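Local coordinates for protein DNA polymerase (Pyrobaculum calidifontis, PDB 5MDN) that probably catalyses the extension of DNA from deoxyribonucleoside triphosphates with release of diphosphate, as a magnesium-binding member of the family B polymerases, at residues A[114-119]-A[359-364]; A[18-23]-A[32-37]; A[355-360]-A[375-380]; A[121-126]-A[150-155]. All coordinates share one frame; numbering follows the deposited sequence.

Interaction 1. Residues A[114-119]-A[359-364]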
loop_
_atom_site.group_PDB
_atom_site.type_symbol
_atom_site.label_atom_id
_atom_site.label_comp_id
_atom_site.label_asym_id
_atom_site.label_seq_id
_atom_site.Cartn_x
_atom_site.Cartn_y
_atom_site.Cartn_z
ATOM N N ARG A 114 19.076 -6.576 -0.647
ATOM C CA ARG A 114 19.435 -5.890 -1.881
ATOM C C ARG A 114 20.494 -4.825 -1.610
ATOM O O ARG A 114 20.501 -4.177 -0.560
ATOM C CB ARG A 114 18.195 -5.292 -2.555
ATOM C CG ARG A 114 17.569 -4.105 -1.871
ATOM C CD ARG A 114 16.305 -3.687 -2.618
ATOM N NE ARG A 114 15.210 -4.632 -2.408
ATOM C CZ ARG A 114 14.079 -4.334 -1.778
ATOM N NH1 ARG A 114 13.887 -3.111 -1.303
ATOM N NH2 ARG A 114 13.139 -5.256 -1.622
ATOM N N TYR A 115 21.404 -4.672 -2.572
ATOM C CA TYR A 115 22.694 -4.039 -2.319
ATOM C C TYR A 115 22.550 -2.591 -1.853
ATOM O O TYR A 115 23.160 -2.192 -0.855
ATOM C CB TYR A 115 23.557 -4.133 -3.578
ATOM C CG TYR A 115 24.925 -3.505 -3.457
ATOM C CD1 TYR A 115 25.859 -4.001 -2.556
ATOM C CD2 TYR A 115 25.302 -2.449 -4.275
ATOM C CE1 TYR A 115 27.117 -3.441 -2.448
ATOM C CE2 TYR A 115 26.561 -1.888 -4.179
ATOM C CZ TYR A 115 27.463 -2.386 -3.264
ATOM O OH TYR A 115 28.716 -1.824 -3.167
ATOM N N TYR A 116 21.762 -1.778 -2.565
ATOM C CA TYR A 116 21.691 -0.367 -2.195
ATOM C C TYR A 116 20.927 -0.135 -0.895
ATOM O O TYR A 116 21.098 0.919 -0.272
ATOM C CB TYR A 116 21.092 0.467 -3.335
ATOM C CG TYR A 116 19.621 0.261 -3.621
ATOM C CD1 TYR A 116 19.164 -0.897 -4.235
ATOM C CD2 TYR A 116 18.693 1.247 -3.309
ATOM C CE1 TYR A 116 17.821 -1.076 -4.510
ATOM C CE2 TYR A 116 17.350 1.078 -3.581
ATOM C CZ TYR A 116 16.918 -0.086 -4.180
ATOM O OH TYR A 116 15.582 -0.263 -4.452
ATOM N N MET A 117 20.093 -1.087 -0.466
ATOM C CA MET A 117 19.537 -1.019 0.883
ATOM C C MET A 117 20.572 -1.424 1.927
ATOM O O MET A 117 20.604 -0.860 3.026
ATOM C CB MET A 117 18.294 -1.900 0.994
ATOM C CG MET A 117 17.076 -1.368 0.260
ATOM S SD MET A 117 16.539 0.240 0.865
ATOM C CE MET A 117 16.211 -0.137 2.585
ATOM N N ARG A 118 21.411 -2.411 1.600
ATOM C CA ARG A 118 22.528 -2.775 2.468
ATOM C C ARG A 118 23.414 -1.569 2.758
ATOM O O ARG A 118 23.829 -1.346 3.901
ATOM C CB ARG A 118 23.341 -3.893 1.814
ATOM C CG ARG A 118 24.485 -4.437 2.654
ATOM C CD ARG A 118 24.012 -5.482 3.654
ATOM N NE ARG A 118 23.623 -4.900 4.930
ATOM C CZ ARG A 118 23.148 -5.604 5.952
ATOM N NH1 ARG A 118 23.006 -6.917 5.843
ATOM N NH2 ARG A 118 22.815 -4.995 7.081
ATOM N N TYR A 119 23.724 -0.783 1.724
ATOM C CA TYR A 119 24.594 0.377 1.896
ATOM C C TYR A 119 23.977 1.404 2.837
ATOM O O TYR A 119 24.634 1.881 3.769
ATOM C CB TYR A 119 24.899 1.007 0.537
ATOM C CG TYR A 119 25.751 2.252 0.625
ATOM C CD1 TYR A 119 27.135 2.166 0.692
ATOM C CD2 TYR A 119 25.171 3.513 0.637
ATOM C CE1 TYR A 119 27.917 3.303 0.774
ATOM C CE2 TYR A 119 25.942 4.653 0.719
ATOM C CZ TYR A 119 27.315 4.543 0.787
ATOM O OH TYR A 119 28.087 5.678 0.868
ATOM N N GLY A 359 12.656 3.556 6.573
ATOM C CA GLY A 359 13.895 3.704 5.840
ATOM C C GLY A 359 13.873 3.308 4.380
ATOM O O GLY A 359 14.941 3.254 3.761
ATOM N N LEU A 360 12.699 3.040 3.804
ATOM C CA LEU A 360 12.642 2.750 2.380
ATOM C C LEU A 360 12.590 4.040 1.562
ATOM O O LEU A 360 12.065 5.058 2.024
ATOM C CB LEU A 360 11.427 1.885 2.056
ATOM C CG LEU A 360 11.470 0.424 2.508
ATOM C CD1 LEU A 360 10.116 -0.239 2.294
ATOM C CD2 LEU A 360 12.562 -0.335 1.770
ATOM N N PRO A 361 13.135 4.026 0.345
ATOM C CA PRO A 361 13.046 5.212 -0.514
ATOM C C PRO A 361 11.605 5.527 -0.893
ATOM O O PRO A 361 10.699 4.698 -0.768
ATOM C CB PRO A 361 13.879 4.830 -1.746
ATOM C CG PRO A 361 14.733 3.685 -1.299
ATOM C CD PRO A 361 13.940 2.957 -0.266
ATOM N N LEU A 362 11.402 6.765 -1.352
ATOM C CA LEU A 362 10.052 7.272 -1.571
ATOM C C LEU A 362 9.312 6.477 -2.641
ATOM O O LEU A 362 8.088 6.322 -2.561
ATOM C CB LEU A 362 10.115 8.755 -1.945
ATOM C CG LEU A 362 8.835 9.588 -1.870
ATOM C CD1 LEU A 362 8.051 9.253 -0.614
ATOM C CD2 LEU A 362 9.183 11.069 -1.898
ATOM N N ASP A 363 10.029 5.981 -3.653
ATOM C CA ASP A 363 9.402 5.201 -4.710
ATOM C C ASP A 363 9.030 3.785 -4.280
ATOM O O ASP A 363 8.338 3.092 -5.035
ATOM C CB ASP A 363 10.319 5.153 -5.939
ATOM C CG ASP A 363 11.729 4.696 -5.610
ATOM O OD1 ASP A 363 11.894 3.643 -4.963
ATOM O OD2 ASP A 363 12.684 5.403 -5.998
ATOM N N GLN A 364 9.468 3.336 -3.102
ATOM C CA GLN A 364 9.184 1.985 -2.634
ATOM C C GLN A 364 8.333 1.916 -1.375
ATOM O O GLN A 364 7.726 0.867 -1.127
ATOM C CB GLN A 364 10.490 1.221 -2.366
ATOM C CG GLN A 364 11.289 0.875 -3.609
ATOM C CD GLN A 364 12.706 0.445 -3.285
ATOM O OE1 GLN A 364 13.668 0.892 -3.912
ATOM N NE2 GLN A 364 12.841 -0.437 -2.305
#
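Met117 reaches out of the first turn of helix 115-123 and crosses Leu360 at about a right angle, while its tip meets the ring of Pro361 head on. CG leaves anti to the carbonyl carbon, and bends at chi2 (-61°) and chi3 (-59°) fold the thioether back, so that sulfur and methyl find different partners. SD of Met117 lies 3.9 Å from CD of Pro361, whereas CE of Met117 turns to CD2 of Leu360 at 3.7 Å and also passes 3.8 Å from the carbonyl O of Gly359. An alanine here, lacking both SD and CE, would probably loosen the apolar join between the helix and residues 359-361.

On one side of the thioether, Tyr116 and Arg114 both point at Gln364, tip to tip. The ring of Tyr116 is turned 74° from the amide of Gln364, and its edge carries CE2 to 4.3 Å from CG of Pro361. Arg114, the N-cap residue, approaches the same amide with NH1; this atom and NE2 of Gln364 are both donors and form no hydrogen bond as modelled, and the guanidinium has a partner of its own in the hydroxyl of Tyr265. Trp376 of helix 370-384 packs against Arg114, Met117 and Leu360.

The contact thus joins the helix to the segment leading into helix 362-365, next to a magnesium site: Asp363, which lies between Pro361 and Gln364 in sequence, binds the ion together with Asp7.

Interaction 2. Residues A[18-23]-A[32-37]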
loop_
_atom_site.group_PDB
_atom_site.type_symbol
_atom_site.label_atom_id
_atom_site.label_comp_id
_atom_site.label_asym_id
_atom_site.label_seq_id
_atom_site.Cartn_x
_atom_site.Cartn_y
_atom_site.Cartn_z
ATOM N N GLU A 18 29.345 0.243 -7.498
ATOM C CA GLU A 18 29.388 1.661 -7.170
ATOM C C GLU A 18 27.988 2.128 -6.795
ATOM O O GLU A 18 27.063 2.032 -7.608
ATOM C CB GLU A 18 29.938 2.451 -8.360
ATOM C CG GLU A 18 29.992 3.933 -8.165
ATOM C CD GLU A 18 30.563 4.653 -9.371
ATOM O OE1 GLU A 18 31.725 4.374 -9.735
ATOM O OE2 GLU A 18 29.851 5.496 -9.957
ATOM N N VAL A 19 27.835 2.646 -5.574
ATOM C CA VAL A 19 26.539 3.091 -5.066
ATOM C C VAL A 19 26.354 4.571 -5.372
ATOM O O VAL A 19 27.249 5.386 -5.114
ATOM C CB VAL A 19 26.422 2.828 -3.555
ATOM C CG1 VAL A 19 25.047 3.235 -3.049
ATOM C CG2 VAL A 19 26.702 1.372 -3.244
ATOM N N ARG A 20 25.190 4.921 -5.916
ATOM C CA ARG A 20 24.826 6.304 -6.191
ATOM C C ARG A 20 23.603 6.692 -5.370
ATOM O O ARG A 20 22.663 5.904 -5.228
ATOM C CB ARG A 20 24.535 6.511 -7.680
ATOM C CG ARG A 20 25.653 6.060 -8.603
ATOM C CD ARG A 20 25.602 6.809 -9.925
ATOM N NE ARG A 20 26.746 6.497 -10.776
ATOM C CZ ARG A 20 26.741 5.559 -11.718
ATOM N NH1 ARG A 20 25.648 4.839 -11.934
ATOM N NH2 ARG A 20 27.827 5.340 -12.444
ATOM N N VAL A 21 23.620 7.910 -4.830
ATOM C CA VAL A 21 22.504 8.456 -4.062
ATOM C C VAL A 21 22.204 9.851 -4.596
ATOM O O VAL A 21 23.079 10.725 -4.579
ATOM C CB VAL A 21 22.798 8.507 -2.552
ATOM C CG1 VAL A 21 21.512 8.736 -1.776
ATOM C CG2 VAL A 21 23.483 7.230 -2.087
ATOM N N PHE A 22 20.978 10.057 -5.070
ATOM C CA PHE A 22 20.546 11.333 -5.623
ATOM C C PHE A 22 19.744 12.106 -4.581
ATOM O O PHE A 22 18.911 11.529 -3.875
ATOM C CB PHE A 22 19.699 11.121 -6.882
ATOM C CG PHE A 22 20.381 10.303 -7.948
ATOM C CD1 PHE A 22 20.364 8.918 -7.898
ATOM C CD2 PHE A 22 21.036 10.920 -9.001
ATOM C CE1 PHE A 22 20.988 8.163 -8.875
ATOM C CE2 PHE A 22 21.663 10.171 -9.981
ATOM C CZ PHE A 22 21.638 8.791 -9.918
ATOM N N GLY A 23 19.986 13.407 -4.494
ATOM C CA GLY A 23 19.337 14.200 -3.472
ATOM C C GLY A 23 19.458 15.689 -3.714
ATOM O O GLY A 23 19.791 16.132 -4.814
ATOM N N VAL A 32 24.407 14.286 -6.858
ATOM C CA VAL A 32 24.502 12.837 -6.719
ATOM C C VAL A 32 25.773 12.508 -5.946
ATOM O O VAL A 32 26.858 13.003 -6.276
ATOM C CB VAL A 32 24.481 12.123 -8.088
ATOM C CG1 VAL A 32 25.471 12.761 -9.055
ATOM C CG2 VAL A 32 24.765 10.638 -7.922
ATOM N N LEU A 33 25.637 11.683 -4.911
ATOM C CA LEU A 33 26.752 11.243 -4.088
ATOM C C LEU A 33 27.094 9.804 -4.444
ATOM O O LEU A 33 26.202 8.981 -4.667
ATOM C CB LEU A 33 26.426 11.361 -2.596
ATOM C CG LEU A 33 26.768 12.684 -1.905
ATOM C CD1 LEU A 33 26.079 13.865 -2.566
ATOM C CD2 LEU A 33 26.415 12.613 -0.426
ATOM N N VAL A 34 28.390 9.503 -4.491
ATOM C CA VAL A 34 28.863 8.215 -4.977
ATOM C C VAL A 34 29.841 7.600 -3.983
ATOM O O VAL A 34 30.582 8.302 -3.287
ATOM C CB VAL A 34 29.501 8.367 -6.380
ATOM C CG1 VAL A 34 30.950 8.830 -6.289
ATOM C CG2 VAL A 34 29.376 7.088 -7.154
ATOM N N ASP A 35 29.811 6.269 -3.900
ATOM C CA ASP A 35 30.729 5.509 -3.056
ATOM C C ASP A 35 31.143 4.250 -3.800
ATOM O O ASP A 35 30.290 3.429 -4.154
ATOM C CB ASP A 35 30.090 5.145 -1.712
ATOM C CG ASP A 35 31.119 4.771 -0.657
ATOM O OD1 ASP A 35 32.243 4.370 -1.027
ATOM O OD2 ASP A 35 30.800 4.877 0.546
ATOM N N ARG A 36 32.445 4.098 -4.034
ATOM C CA ARG A 36 32.979 2.924 -4.708
ATOM C C ARG A 36 33.580 1.901 -3.752
ATOM O O ARG A 36 33.876 0.779 -4.177
ATOM C CB ARG A 36 34.037 3.350 -5.732
ATOM C CG ARG A 36 33.550 4.416 -6.697
ATOM C CD ARG A 36 34.584 4.724 -7.770
ATOM N NE ARG A 36 34.123 5.772 -8.678
ATOM C CZ ARG A 36 34.172 7.074 -8.409
ATOM N NH1 ARG A 36 34.664 7.500 -7.253
ATOM N NH2 ARG A 36 33.723 7.952 -9.295
ATOM N N ARG A 37 33.779 2.260 -2.485
ATOM C CA ARG A 37 34.518 1.416 -1.556
ATOM C C ARG A 37 33.660 0.372 -0.850
ATOM O O ARG A 37 34.211 -0.618 -0.351
ATOM C CB ARG A 37 35.245 2.299 -0.536
ATOM C CG ARG A 37 36.394 3.058 -1.185
ATOM C CD ARG A 37 37.252 3.850 -0.215
ATOM N NE ARG A 37 38.370 4.466 -0.926
ATOM C CZ ARG A 37 38.339 5.683 -1.461
ATOM N NH1 ARG A 37 37.246 6.428 -1.356
ATOM N NH2 ARG A 37 39.400 6.157 -2.100
#
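Strands 17-24 and 30-35 form an antiparallel beta hairpin, and Glu18 extends the pairing with its side chain. From CB the chain runs straight, with CG anti to the backbone N (chi1 178°). CG of Glu18 rests 3.4 Å from CG2 of Val34 and lies alongside the aliphatic part of Arg36. CD of Glu18 continues over the same methyl, and there the carboxylate divides. OE1 of Glu18 makes a salt bridge to NE of Arg36 at 3.0 Å, a weak hydrogen bond whose two planar groups stand 83° apart; OE2 of Glu18 stays beside the Val34 methyl and forms a second salt bridge, to NH2 of Arg20 (3.2 Å).

In the backbone, Val19 and Asp35 exchange two hydrogen bonds, and so do Val21 and Leu33, the straightest running from Leu33 N to Val21 O (2.8 Å, 171°). On the face of Arg20 and Val34, CG2 of Val32 sits over the Phe22 ring, 4.0 Å from its centroid in a CH-pi contact. Val19 and Val21 point to the other face, where Val19 meets Tyr115 and Tyr119.

An alanine at Glu18 has no carboxylate to bridge Arg20 and Arg36, and would probably leave both arginines less firmly placed and Val34 less covered. Glu18, Arg20 and Arg36 form a small salt-bridge network, which Glu148 of strand 144-155 extends through NH1 of Arg36; the acidic groups probably temper the repulsion between the arginines.

Interaction 3. Residues A[355-360]-A[375-380]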
loop_
_atom_site.group_PDB
_atom_site.type_symbol
_atom_site.label_atom_id
_atom_site.label_comp_id
_atom_site.label_asym_id
_atom_site.label_seq_id
_atom_site.Cartn_x
_atom_site.Cartn_y
_atom_site.Cartn_z
ATOM N N SER A 355 8.818 7.487 4.824
ATOM C CA SER A 355 10.056 7.045 4.189
ATOM C C SER A 355 11.262 7.253 5.099
ATOM O O SER A 355 12.173 6.418 5.125
ATOM C CB SER A 355 10.254 7.776 2.861
ATOM O OG SER A 355 11.516 7.465 2.299
ATOM N N SER A 356 11.292 8.365 5.842
ATOM C CA SER A 356 12.407 8.614 6.751
ATOM C C SER A 356 12.319 7.713 7.976
ATOM O O SER A 356 13.345 7.247 8.489
ATOM C CB SER A 356 12.440 10.086 7.159
ATOM O OG SER A 356 11.249 10.461 7.830
ATOM N N VAL A 357 11.102 7.445 8.452
ATOM C CA VAL A 357 10.879 6.268 9.275
ATOM C C VAL A 357 10.907 5.032 8.377
ATOM O O VAL A 357 10.797 5.123 7.149
ATOM C CB VAL A 357 9.550 6.385 10.042
ATOM C CG1 VAL A 357 9.474 5.359 11.161
ATOM C CG2 VAL A 357 9.382 7.796 10.592
ATOM N N SER A 358 11.128 3.869 8.994
ATOM C CA SER A 358 11.190 2.595 8.276
ATOM C C SER A 358 12.416 2.518 7.370
ATOM O O SER A 358 13.142 1.519 7.388
ATOM C CB SER A 358 9.904 2.360 7.474
ATOM O OG SER A 358 9.997 2.937 6.184
ATOM N N GLY A 359 12.656 3.556 6.573
ATOM C CA GLY A 359 13.895 3.704 5.840
ATOM C C GLY A 359 13.873 3.308 4.380
ATOM O O GLY A 359 14.941 3.254 3.761
ATOM N N LEU A 360 12.699 3.040 3.804
ATOM C CA LEU A 360 12.642 2.750 2.380
ATOM C C LEU A 360 12.590 4.040 1.562
ATOM O O LEU A 360 12.065 5.058 2.024
ATOM C CB LEU A 360 11.427 1.885 2.056
ATOM C CG LEU A 360 11.470 0.424 2.508
ATOM C CD1 LEU A 360 10.116 -0.239 2.294
ATOM C CD2 LEU A 360 12.562 -0.335 1.770
ATOM N N GLU A 375 9.666 -4.730 8.230
ATOM C CA GLU A 375 10.851 -5.579 8.262
ATOM C C GLU A 375 12.101 -4.831 7.814
ATOM O O GLU A 375 13.196 -5.100 8.323
ATOM C CB GLU A 375 10.620 -6.818 7.401
ATOM C CG GLU A 375 11.539 -7.967 7.725
ATOM C CD GLU A 375 10.983 -9.290 7.242
ATOM O OE1 GLU A 375 10.949 -9.511 6.013
ATOM O OE2 GLU A 375 10.574 -10.107 8.093
ATOM N N TRP A 376 11.967 -3.891 6.877
ATOM C CA TRP A 376 13.101 -3.055 6.501
ATOM C C TRP A 376 13.481 -2.068 7.596
ATOM O O TRP A 376 14.635 -1.628 7.644
ATOM C CB TRP A 376 12.803 -2.306 5.201
ATOM C CG TRP A 376 13.050 -3.136 3.981
ATOM C CD1 TRP A 376 12.120 -3.583 3.086
ATOM C CD2 TRP A 376 14.314 -3.632 3.527
ATOM N NE1 TRP A 376 12.730 -4.322 2.101
ATOM C CE2 TRP A 376 14.076 -4.366 2.348
ATOM C CE3 TRP A 376 15.625 -3.522 4.001
ATOM C CZ2 TRP A 376 15.101 -4.988 1.638
ATOM C CZ3 TRP A 376 16.639 -4.141 3.296
ATOM C CH2 TRP A 376 16.373 -4.864 2.129
ATOM N N MET A 377 12.540 -1.707 8.468
ATOM C CA MET A 377 12.886 -0.917 9.647
ATOM C C MET A 377 13.667 -1.754 10.651
ATOM O O MET A 377 14.705 -1.317 11.164
ATOM C CB MET A 377 11.622 -0.350 10.292
ATOM C CG MET A 377 11.895 0.661 11.396
ATOM S SD MET A 377 10.396 1.448 12.010
ATOM C CE MET A 377 9.547 0.034 12.707
ATOM N N LEU A 378 13.173 -2.958 10.957
ATOM C CA LEU A 378 13.831 -3.804 11.948
ATOM C C LEU A 378 15.233 -4.205 11.509
ATOM O O LEU A 378 16.125 -4.351 12.352
ATOM C CB LEU A 378 12.981 -5.043 12.230
ATOM C CG LEU A 378 11.621 -4.768 12.877
ATOM C CD1 LEU A 378 10.856 -6.060 13.103
ATOM C CD2 LEU A 378 11.791 -4.003 14.182
ATOM N N LEU A 379 15.449 -4.391 10.201
ATOM C CA LEU A 379 16.800 -4.647 9.709
ATOM C C LEU A 379 17.721 -3.473 10.002
ATOM O O LEU A 379 18.894 -3.661 10.342
ATOM C CB LEU A 379 16.781 -4.923 8.207
ATOM C CG LEU A 379 16.221 -6.234 7.669
ATOM C CD1 LEU A 379 16.356 -6.228 6.162
ATOM C CD2 LEU A 379 16.945 -7.416 8.273
ATOM N N ARG A 380 17.205 -2.249 9.874
ATOM C CA ARG A 380 18.009 -1.069 10.169
ATOM C C ARG A 380 18.330 -0.989 11.656
ATOM O O ARG A 380 19.469 -0.697 12.036
ATOM C CB ARG A 380 17.277 0.191 9.701
ATOM C CG ARG A 380 18.174 1.396 9.475
ATOM C CD ARG A 380 17.387 2.555 8.887
ATOM N NE ARG A 380 17.280 2.468 7.434
ATOM C CZ ARG A 380 18.014 3.187 6.588
ATOM N NH1 ARG A 380 18.907 4.051 7.050
ATOM N NH2 ARG A 380 17.852 3.046 5.279
#
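The end of helix 326-356 and the tight turn after it pack here against helix 370-384, with the side chain of Leu360 about 10 Å from a bound magnesium ion. The chain leaves helical geometry at Val357 and turns sharply at Ser358, whose phi and psi fit a classic gamma turn: Val357 O accepts from both Gly359 N and Ser358 OG. The turn packs against the helix, with CB of Met377 3.6 Å from CA of Ser358 and Met377 CA 3.3 Å from Ser358 O in a CA-H...O contact.

Gly359 adopts a phi of 100°, and a side chain there would run into NE of Arg380. That arginine, bent at chi3, gives only a weak hydrogen bond from NH2 to Gly359 O (3.3 Å); its NH1 is held by the carbonyl of Val125.

Leu360 crosses Trp376 at about a right angle and lays CD2 over one indole face, 3.8 Å from the centroid of the five-membered ring and shifted toward CD1, a CH-pi contact. Ser355 OG donates to Leu360 O, tying the helix end to the residue that leaves the turn. Near Met510 of helix 495-512, CG1 of Val357 lies 4.1 Å from SD of Met377.

Interaction 4. Residues A[121-126]-A[150-155]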
loop_
_atom_site.group_PDB
_atom_site.type_symbol
_atom_site.label_atom_id
_atom_site.label_comp_id
_atom_site.label_asym_id
_atom_site.label_seq_id
_atom_site.Cartn_x
_atom_site.Cartn_y
_atom_site.Cartn_z
ATOM N N ILE A 121 21.612 1.083 5.068
ATOM C CA ILE A 121 21.522 0.556 6.429
ATOM C C ILE A 121 22.872 0.653 7.131
ATOM O O ILE A 121 22.974 1.171 8.249
ATOM C CB ILE A 121 20.995 -0.890 6.413
ATOM C CG1 ILE A 121 19.493 -0.908 6.120
ATOM C CG2 ILE A 121 21.295 -1.591 7.731
ATOM C CD1 ILE A 121 18.922 -2.299 5.943
ATOM N N ASP A 122 23.928 0.148 6.488
ATOM C CA ASP A 122 25.233 0.080 7.141
ATOM C C ASP A 122 25.827 1.466 7.361
ATOM O O ASP A 122 26.459 1.719 8.394
ATOM C CB ASP A 122 26.183 -0.786 6.313
ATOM C CG ASP A 122 25.815 -2.254 6.351
ATOM O OD1 ASP A 122 24.649 -2.570 6.673
ATOM O OD2 ASP A 122 26.692 -3.093 6.059
ATOM N N LYS A 123 25.640 2.377 6.411
ATOM C CA LYS A 123 26.185 3.723 6.518
ATOM C C LYS A 123 25.243 4.692 7.220
ATOM O O LYS A 123 25.624 5.844 7.453
ATOM C CB LYS A 123 26.538 4.262 5.129
ATOM C CG LYS A 123 27.494 3.370 4.355
ATOM C CD LYS A 123 28.846 3.286 5.042
ATOM C CE LYS A 123 29.746 2.266 4.370
ATOM N NZ LYS A 123 31.010 2.047 5.127
ATOM N N GLY A 124 24.036 4.257 7.568
ATOM C CA GLY A 124 23.087 5.127 8.233
ATOM C C GLY A 124 22.474 6.185 7.344
ATOM O O GLY A 124 22.088 7.249 7.836
ATOM N N VAL A 125 22.374 5.922 6.045
ATOM C CA VAL A 125 21.734 6.854 5.123
ATOM C C VAL A 125 20.225 6.689 5.244
ATOM O O VAL A 125 19.684 5.613 4.967
ATOM C CB VAL A 125 22.201 6.617 3.680
ATOM C CG1 VAL A 125 21.573 7.641 2.744
ATOM C CG2 VAL A 125 23.715 6.654 3.594
ATOM N N VAL A 126 19.546 7.752 5.650
ATOM C CA VAL A 126 18.098 7.742 5.834
ATOM C C VAL A 126 17.473 8.543 4.697
ATOM O O VAL A 126 17.807 9.723 4.519
ATOM C CB VAL A 126 17.694 8.304 7.210
ATOM C CG1 VAL A 126 18.015 7.294 8.302
ATOM C CG2 VAL A 126 18.409 9.621 7.500
ATOM N N VAL A 150 33.201 10.715 1.507
ATOM C CA VAL A 150 34.283 10.279 2.381
ATOM C C VAL A 150 33.741 9.515 3.580
ATOM O O VAL A 150 34.181 8.399 3.869
ATOM C CB VAL A 150 35.134 11.489 2.816
ATOM C CG1 VAL A 150 36.331 11.029 3.632
ATOM C CG2 VAL A 150 35.583 12.284 1.599
ATOM N N GLU A 151 32.782 10.099 4.295
ATOM C CA GLU A 151 32.197 9.439 5.452
ATOM C C GLU A 151 30.820 10.032 5.714
ATOM O O GLU A 151 30.640 11.251 5.649
ATOM C CB GLU A 151 33.094 9.588 6.686
ATOM C CG GLU A 151 32.632 8.785 7.885
ATOM C CD GLU A 151 33.540 8.955 9.082
ATOM O OE1 GLU A 151 34.146 10.038 9.220
ATOM O OE2 GLU A 151 33.657 8.002 9.879
ATOM N N TRP A 152 29.857 9.162 6.009
ATOM C CA TRP A 152 28.532 9.590 6.433
ATOM C C TRP A 152 28.515 9.832 7.937
ATOM O O TRP A 152 28.962 8.984 8.717
ATOM C CB TRP A 152 27.479 8.545 6.061
ATOM C CG TRP A 152 27.248 8.400 4.593
ATOM C CD1 TRP A 152 27.961 7.631 3.722
ATOM C CD2 TRP A 152 26.213 9.026 3.824
ATOM N NE1 TRP A 152 27.442 7.747 2.454
ATOM C CE2 TRP A 152 26.369 8.597 2.490
ATOM C CE3 TRP A 152 25.173 9.907 4.133
ATOM C CZ2 TRP A 152 25.524 9.023 1.466
ATOM C CZ3 TRP A 152 24.337 10.331 3.115
ATOM C CH2 TRP A 152 24.517 9.888 1.797
ATOM N N ALA A 153 27.997 10.988 8.339
ATOM C CA ALA A 153 27.695 11.231 9.743
ATOM C C ALA A 153 26.267 10.794 10.041
ATOM O O ALA A 153 25.781 9.812 9.469
ATOM C CB ALA A 153 27.897 12.705 10.096
ATOM N N GLY A 154 25.589 11.507 10.927
ATOM C CA GLY A 154 24.212 11.216 11.268
ATOM C C GLY A 154 23.224 11.981 10.415
ATOM O O GLY A 154 23.500 12.335 9.264
ATOM N N VAL A 155 22.051 12.235 10.990
ATOM C CA VAL A 155 21.003 13.024 10.360
ATOM C C VAL A 155 20.707 14.223 11.254
ATOM O O VAL A 155 20.829 14.147 12.481
ATOM C CB VAL A 155 19.739 12.162 10.106
ATOM C CG1 VAL A 155 19.781 10.895 10.953
ATOM C CG2 VAL A 155 18.449 12.933 10.378
#
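NE1 of Trp152 is gripped by one hydrogen bond, to the hydroxyl of Tyr119, which is itself bonded to Asp35. That bond helps to fix the rotation of the indole, and the rest of the contact is apolar. Val125 comes over one face: its CG2, anti to the carbonyl carbon, lies 3.4 Å from the centroid of the six-membered ring and only 8° off the ring normal, an almost central CH-pi contact. CG1 of Val125 reaches toward the outer rim, 3.8 Å from CH2 of Trp152.

Nearer the backbone, Lys123 O lies 3.6 Å from CB of Trp152, and CB of Lys123 approaches CD1 of Trp152 obliquely at 3.9 Å, while the rest of the lysine leads away. Farther along, Val126 crosses Val155 at about a right angle, with CG2 of Val126 3.9 Å from CB of Val155. The carbonyl of Val125 is bonded to Arg380 of helix 370-384.

What brings the valines to strand 144-155 is a Schellman motif with Gly124, at positive phi, as its C-prime residue. Bonds from Val125 N to Met120 O and, weakly, from Gly124 N to Ile121 O end helix 115-123 and turn Val125 onto the indole.

Overall arrangement
From the N terminus, interaction 2 comes first and closes a short hairpin of strands 17-24 and 30-35. Helix 115-123 then serves two contacts. Its start opens interaction 1, which closes some 240 residues later at 359-364; its end opens interaction 4, which closes at 150-155 and therefore lies within that long span. Interaction 3 starts where interaction 1 finishes, sharing Gly359 and Leu360, and closes on helix 370-384. Tyr119 joins interactions 1, 2 and 4 through Asp35 and Trp152, and Arg380 joins interactions 3 and 4 through Val125. The helix is thus tied to the N-terminal sheet, where strands 30-35 and 144-155 are neighbours, and to residues 359-364 and helix 370-384.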